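Local coordinates for protein interpain A (Prevotella intermedia, PDB 3BB7) that probably cleaves peptide bonds as a C10-family cysteine peptidase, held here as an inactive zymogen fragment, at residues I240-G254 and T308-K320. The protein carries 1 engineered substitution. Numbering follows the deposited sequence.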
loop_
_atom_site.group_PDB
_atom_site.type_symbol
_atom_site.label_atom_id
_atom_site.label_comp_id
_atom_site.label_asym_id
_atom_site.label_seq_id
_atom_site.Cartn_x
_atom_site.Cartn_y
_atom_site.Cartn_z
ATOM N N ILE A 240 -13.118 11.235 1.037
ATOM C CA ILE A 240 -12.394 10.752 2.209
ATOM C C ILE A 240 -10.893 10.826 1.939
ATOM O O ILE A 240 -10.123 11.306 2.781
ATOM C CB ILE A 240 -12.803 9.305 2.589
ATOM C CG1 ILE A 240 -14.258 9.304 3.060
ATOM C CG2 ILE A 240 -11.876 8.761 3.661
ATOM C CD1 ILE A 240 -14.837 7.916 3.205
ATOM N N VAL A 241 -10.458 10.318 0.786
ATOM C CA VAL A 241 -9.040 10.389 0.429
ATOM C C VAL A 241 -8.520 11.835 0.448
ATOM O O VAL A 241 -7.494 12.133 1.111
ATOM C CB VAL A 241 -8.767 9.737 -0.931
ATOM C CG1 VAL A 241 -7.286 9.934 -1.334
ATOM C CG2 VAL A 241 -9.117 8.215 -0.868
ATOM N N PHE A 242 -9.211 12.748 -0.231
ATOM C CA PHE A 242 -8.732 14.147 -0.255
ATOM C C PHE A 242 -8.715 14.797 1.112
ATOM O O PHE A 242 -7.779 15.525 1.448
ATOM C CB PHE A 242 -9.531 15.004 -1.226
ATOM C CG PHE A 242 -9.556 14.491 -2.643
ATOM C CD1 PHE A 242 -8.415 13.935 -3.247
ATOM C CD2 PHE A 242 -10.740 14.593 -3.377
ATOM C CE1 PHE A 242 -8.469 13.481 -4.585
ATOM C CE2 PHE A 242 -10.815 14.158 -4.703
ATOM C CZ PHE A 242 -9.679 13.603 -5.317
ATOM N N SER A 243 -9.757 14.554 1.900
ATOM C CA SER A 243 -9.837 15.135 3.229
ATOM C C SER A 243 -8.712 14.613 4.141
ATOM O O SER A 243 -8.072 15.404 4.896
ATOM C CB SER A 243 -11.234 14.985 3.827
ATOM O OG SER A 243 -11.545 13.639 4.091
ATOM N N GLU A 244 -8.447 13.307 4.084
ATOM C CA GLU A 244 -7.434 12.759 4.963
ATOM C C GLU A 244 -6.048 13.262 4.550
ATOM O O GLU A 244 -5.235 13.628 5.382
ATOM C CB GLU A 244 -7.471 11.239 4.944
ATOM C CG GLU A 244 -8.651 10.676 5.668
ATOM C CD GLU A 244 -8.553 10.772 7.158
ATOM O OE1 GLU A 244 -7.468 11.068 7.712
ATOM O OE2 GLU A 244 -9.594 10.516 7.793
ATOM N N LEU A 245 -5.774 13.288 3.252
ATOM C CA LEU A 245 -4.443 13.748 2.827
ATOM C C LEU A 245 -4.238 15.241 3.053
ATOM O O LEU A 245 -3.118 15.671 3.374
ATOM C CB LEU A 245 -4.136 13.310 1.374
ATOM C CG LEU A 245 -3.543 11.868 1.249
ATOM C CD1 LEU A 245 -2.152 11.735 1.917
ATOM C CD2 LEU A 245 -4.460 10.816 1.796
ATOM N N THR A 246 -5.305 16.033 2.885
ATOM C CA THR A 246 -5.246 17.459 3.211
ATOM C C THR A 246 -4.788 17.669 4.658
ATOM O O THR A 246 -4.120 18.659 4.988
ATOM C CB THR A 246 -6.638 18.077 3.038
ATOM O OG1 THR A 246 -6.922 18.192 1.640
ATOM C CG2 THR A 246 -6.733 19.472 3.689
ATOM N N LYS A 247 -5.221 16.782 5.544
ATOM C CA LYS A 247 -4.844 16.817 6.946
ATOM C C LYS A 247 -3.457 16.231 7.228
ATOM O O LYS A 247 -3.030 16.194 8.390
ATOM C CB LYS A 247 -5.871 16.044 7.779
ATOM C CG LYS A 247 -7.279 16.602 7.716
ATOM C CD LYS A 247 -8.285 15.639 8.340
ATOM C CE LYS A 247 -9.727 16.094 8.102
ATOM N NZ LYS A 247 -9.958 17.548 8.394
ATOM N N GLY A 248 -2.769 15.758 6.192
ATOM C CA GLY A 248 -1.432 15.174 6.349
ATOM C C GLY A 248 -1.466 13.753 6.904
ATOM O O GLY A 248 -0.560 13.354 7.668
ATOM N N HIS A 249 -2.505 12.991 6.530
ATOM C CA HIS A 249 -2.640 11.616 6.990
ATOM C C HIS A 249 -2.531 10.600 5.864
ATOM O O HIS A 249 -3.520 10.346 5.160
ATOM C CB HIS A 249 -4.006 11.404 7.639
ATOM C CG HIS A 249 -4.302 12.321 8.786
ATOM N ND1 HIS A 249 -5.587 12.515 9.240
ATOM C CD2 HIS A 249 -3.499 13.065 9.583
ATOM C CE1 HIS A 249 -5.569 13.353 10.266
ATOM N NE2 HIS A 249 -4.314 13.698 10.501
ATOM N N PRO A 250 -1.348 9.981 5.693
ATOM C CA PRO A 250 -1.229 8.939 4.665
ATOM C C PRO A 250 -2.125 7.778 5.050
ATOM O O PRO A 250 -2.366 7.542 6.264
ATOM C CB PRO A 250 0.233 8.523 4.741
ATOM C CG PRO A 250 0.952 9.594 5.540
ATOM C CD PRO A 250 -0.094 10.230 6.429
ATOM N N LEU A 251 -2.636 7.070 4.039
ATOM C CA LEU A 251 -3.640 6.018 4.218
ATOM C C LEU A 251 -3.137 4.624 3.874
ATOM O O LEU A 251 -2.606 4.425 2.797
ATOM C CB LEU A 251 -4.877 6.297 3.358
ATOM C CG LEU A 251 -5.593 7.624 3.669
ATOM C CD1 LEU A 251 -6.638 7.914 2.629
ATOM C CD2 LEU A 251 -6.239 7.550 5.021
ATOM N N ILE A 252 -3.318 3.669 4.778
ATOM C CA ILE A 252 -3.065 2.266 4.474
ATOM C C ILE A 252 -4.237 1.797 3.603
ATOM O O ILE A 252 -5.409 2.012 3.964
ATOM C CB ILE A 252 -3.045 1.468 5.797
ATOM C CG1 ILE A 252 -1.921 1.990 6.716
ATOM C CG2 ILE A 252 -2.939 -0.045 5.534
ATOM C CD1 ILE A 252 -2.037 1.531 8.173
ATOM N N TYR A 253 -3.958 1.193 2.445
ATOM C CA TYR A 253 -5.003 0.893 1.468
ATOM C C TYR A 253 -4.727 -0.488 0.868
ATOM O O TYR A 253 -3.578 -0.837 0.614
ATOM C CB TYR A 253 -4.919 1.950 0.372
ATOM C CG TYR A 253 -6.129 2.127 -0.544
ATOM C CD1 TYR A 253 -6.997 3.201 -0.367
ATOM C CD2 TYR A 253 -6.402 1.218 -1.573
ATOM C CE1 TYR A 253 -8.074 3.403 -1.211
ATOM C CE2 TYR A 253 -7.491 1.405 -2.442
ATOM C CZ TYR A 253 -8.333 2.499 -2.246
ATOM O OH TYR A 253 -9.400 2.702 -3.111
ATOM N N GLY A 254 -5.759 -1.289 0.621
ATOM C CA GLY A 254 -5.507 -2.579 -0.009
ATOM C C GLY A 254 -6.678 -3.509 0.146
ATOM O O GLY A 254 -7.795 -3.087 0.468
ATOM N N THR A 308 -11.880 -4.939 -8.410
ATOM C CA THR A 308 -12.132 -3.596 -7.825
ATOM C C THR A 308 -12.856 -3.632 -6.496
ATOM O O THR A 308 -12.870 -2.652 -5.744
ATOM C CB THR A 308 -12.913 -2.656 -8.762
ATOM O OG1 THR A 308 -14.148 -3.283 -9.145
ATOM C CG2 THR A 308 -12.116 -2.331 -9.980
ATOM N N ALA A 309 -13.477 -4.766 -6.198
ATOM C CA ALA A 309 -14.141 -4.915 -4.923
ATOM C C ALA A 309 -13.102 -4.970 -3.799
ATOM O O ALA A 309 -13.409 -4.697 -2.641
ATOM C CB ALA A 309 -14.980 -6.178 -4.939
ATOM N N GLU A 310 -11.863 -5.301 -4.152
ATOM C CA GLU A 310 -10.778 -5.485 -3.165
ATOM C C GLU A 310 -10.117 -4.152 -2.812
ATOM O O GLU A 310 -8.905 -3.947 -3.041
ATOM C CB GLU A 310 -9.771 -6.505 -3.712
ATOM C CG GLU A 310 -10.455 -7.828 -4.125
ATOM C CD GLU A 310 -9.566 -8.735 -4.943
ATOM O OE1 GLU A 310 -8.448 -8.318 -5.328
ATOM O OE2 GLU A 310 -10.005 -9.887 -5.218
ATOM N N GLN A 311 -10.911 -3.254 -2.223
ATOM C CA GLN A 311 -10.416 -1.923 -1.851
ATOM C C GLN A 311 -10.940 -1.529 -0.492
ATOM O O GLN A 311 -12.124 -1.224 -0.333
ATOM C CB GLN A 311 -10.835 -0.860 -2.865
ATOM C CG GLN A 311 -10.195 -1.010 -4.228
ATOM C CD GLN A 311 -10.666 0.076 -5.167
ATOM O OE1 GLN A 311 -10.218 1.236 -5.084
ATOM N NE2 GLN A 311 -11.565 -0.283 -6.075
ATOM N N ASP A 312 -10.041 -1.606 0.478
ATOM C CA ASP A 312 -10.308 -1.262 1.854
ATOM C C ASP A 312 -9.304 -0.186 2.229
ATOM O O ASP A 312 -8.234 -0.080 1.610
ATOM C CB ASP A 312 -10.057 -2.463 2.776
ATOM C CG ASP A 312 -10.788 -3.718 2.339
ATOM O OD1 ASP A 312 -10.181 -4.814 2.412
ATOM O OD2 ASP A 312 -11.954 -3.615 1.910
ATOM N N MET A 313 -9.621 0.617 3.235
ATOM C CA MET A 313 -8.619 1.533 3.769
ATOM C C MET A 313 -8.653 1.472 5.272
ATOM O O MET A 313 -9.695 1.195 5.884
ATOM C CB MET A 313 -8.789 2.968 3.236
ATOM C CG MET A 313 -9.787 3.838 3.929
ATOM S SD MET A 313 -9.686 5.648 3.630
ATOM C CE MET A 313 -10.123 5.702 1.890
ATOM N N VAL A 314 -7.520 1.787 5.880
ATOM C CA VAL A 314 -7.490 2.013 7.319
ATOM C C VAL A 314 -7.217 3.488 7.464
ATOM O O VAL A 314 -6.161 3.975 6.992
ATOM C CB VAL A 314 -6.429 1.177 8.043
ATOM C CG1 VAL A 314 -6.433 1.551 9.511
ATOM C CG2 VAL A 314 -6.713 -0.299 7.868
ATOM N N ARG A 315 -8.170 4.204 8.067
ATOM C CA ARG A 315 -8.001 5.616 8.358
ATOM C C ARG A 315 -7.951 5.787 9.879
ATOM O O ARG A 315 -8.165 4.818 10.631
ATOM C CB ARG A 315 -9.115 6.439 7.690
ATOM C CG ARG A 315 -10.486 6.233 8.263
ATOM C CD ARG A 315 -11.527 7.081 7.513
ATOM N NE ARG A 315 -12.849 6.687 7.972
ATOM C CZ ARG A 315 -13.973 7.299 7.622
ATOM N NH1 ARG A 315 -13.923 8.364 6.822
ATOM N NH2 ARG A 315 -15.138 6.835 8.071
ATOM N N GLY A 316 -7.628 6.993 10.349
ATOM C CA GLY A 316 -7.572 7.251 11.787
ATOM C C GLY A 316 -6.219 6.966 12.409
ATOM O O GLY A 316 -6.111 6.881 13.615
ATOM N N VAL A 317 -5.184 6.804 11.582
ATOM C CA VAL A 317 -3.835 6.556 12.065
ATOM C C VAL A 317 -3.052 7.864 11.957
ATOM O O VAL A 317 -2.784 8.387 10.848
ATOM C CB VAL A 317 -3.147 5.439 11.265
ATOM C CG1 VAL A 317 -1.713 5.211 11.761
ATOM C CG2 VAL A 317 -3.962 4.117 11.385
ATOM N N TYR A 318 -2.673 8.394 13.117
ATOM C CA TYR A 318 -1.930 9.639 13.219
ATOM C C TYR A 318 -1.560 9.773 14.677
ATOM O O TYR A 318 -2.023 8.999 15.519
ATOM C CB TYR A 318 -2.770 10.863 12.755
ATOM C CG TYR A 318 -4.247 10.802 13.083
ATOM C CD1 TYR A 318 -4.704 10.863 14.399
ATOM C CD2 TYR A 318 -5.197 10.639 12.061
ATOM C CE1 TYR A 318 -6.068 10.776 14.693
ATOM C CE2 TYR A 318 -6.567 10.596 12.345
ATOM C CZ TYR A 318 -6.977 10.642 13.669
ATOM O OH TYR A 318 -8.309 10.549 13.949
ATOM N N GLY A 319 -0.691 10.728 14.977
ATOM C CA GLY A 319 -0.303 10.974 16.373
ATOM C C GLY A 319 -1.420 11.615 17.178
ATOM O O GLY A 319 -2.402 12.090 16.615
ATOM N N LYS A 320 -1.306 11.638 18.504
ATOM C CA LYS A 320 -2.325 12.357 19.268
ATOM C C LYS A 320 -1.916 13.809 19.393
ATOM O O LYS A 320 -0.731 14.135 19.312
ATOM C CB LYS A 320 -2.644 11.724 20.636
ATOM C CG LYS A 320 -1.476 11.115 21.399
ATOM C CD LYS A 320 -1.950 10.450 22.701
ATOM C CE LYS A 320 -3.222 9.598 22.496
ATOM N NZ LYS A 320 -2.975 8.149 22.205
HETATM O O HOH W 1 -6.380 8.776 8.701
HETATM O O HOH W 2 -12.201 10.491 6.952
HETATM O O HOH W 3 -3.853 7.786 8.454
HETATM O O HOH W 4 -3.717 4.864 7.486
#
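I252 and G254 pair with V314 and D312 in an antiparallel arrangement, a compact example of strands joined directly at one end and through water at the other. V314 N donates to I252 O (2.9 Å), and G254 and D312 exchange two backbone bonds, D312 N lying 2.7 Å from G254 O. On the other side of the I252-V314 pair a water stands in for the second direct bond, accepting from I252 N and lying 2.6 Å from V314 O.

Among side-chain bonds, the Q311 amide is gripped at both ends, OE1 accepting from Y253 OH (2.6 Å) at the tyrosine ring's edge and NE2 donating to a lone pair of T308 O; together they set its rotation. H249 ND1 points in its ring plane at E244 OE1; Y318 CD2 sits over one face of that imidazole, 3.3 Å from H249 CE1, the rings tilted by 35°. A water joins E244 OE1 to G316 N. E310 lies beside H267, the predicted proton acceptor.

Apolar contact centres on M313: chi1 (83°) and chi2 set SD 3.8 Å from I240 CG2, and the turn at chi3 (66°) brings CE against V241 CG2.

R315 NE makes a salt bridge with E225. Helix 234-246 thus covers the M313 face of the sheet, where strand 312-315 runs between strands 251-255 and 225-228.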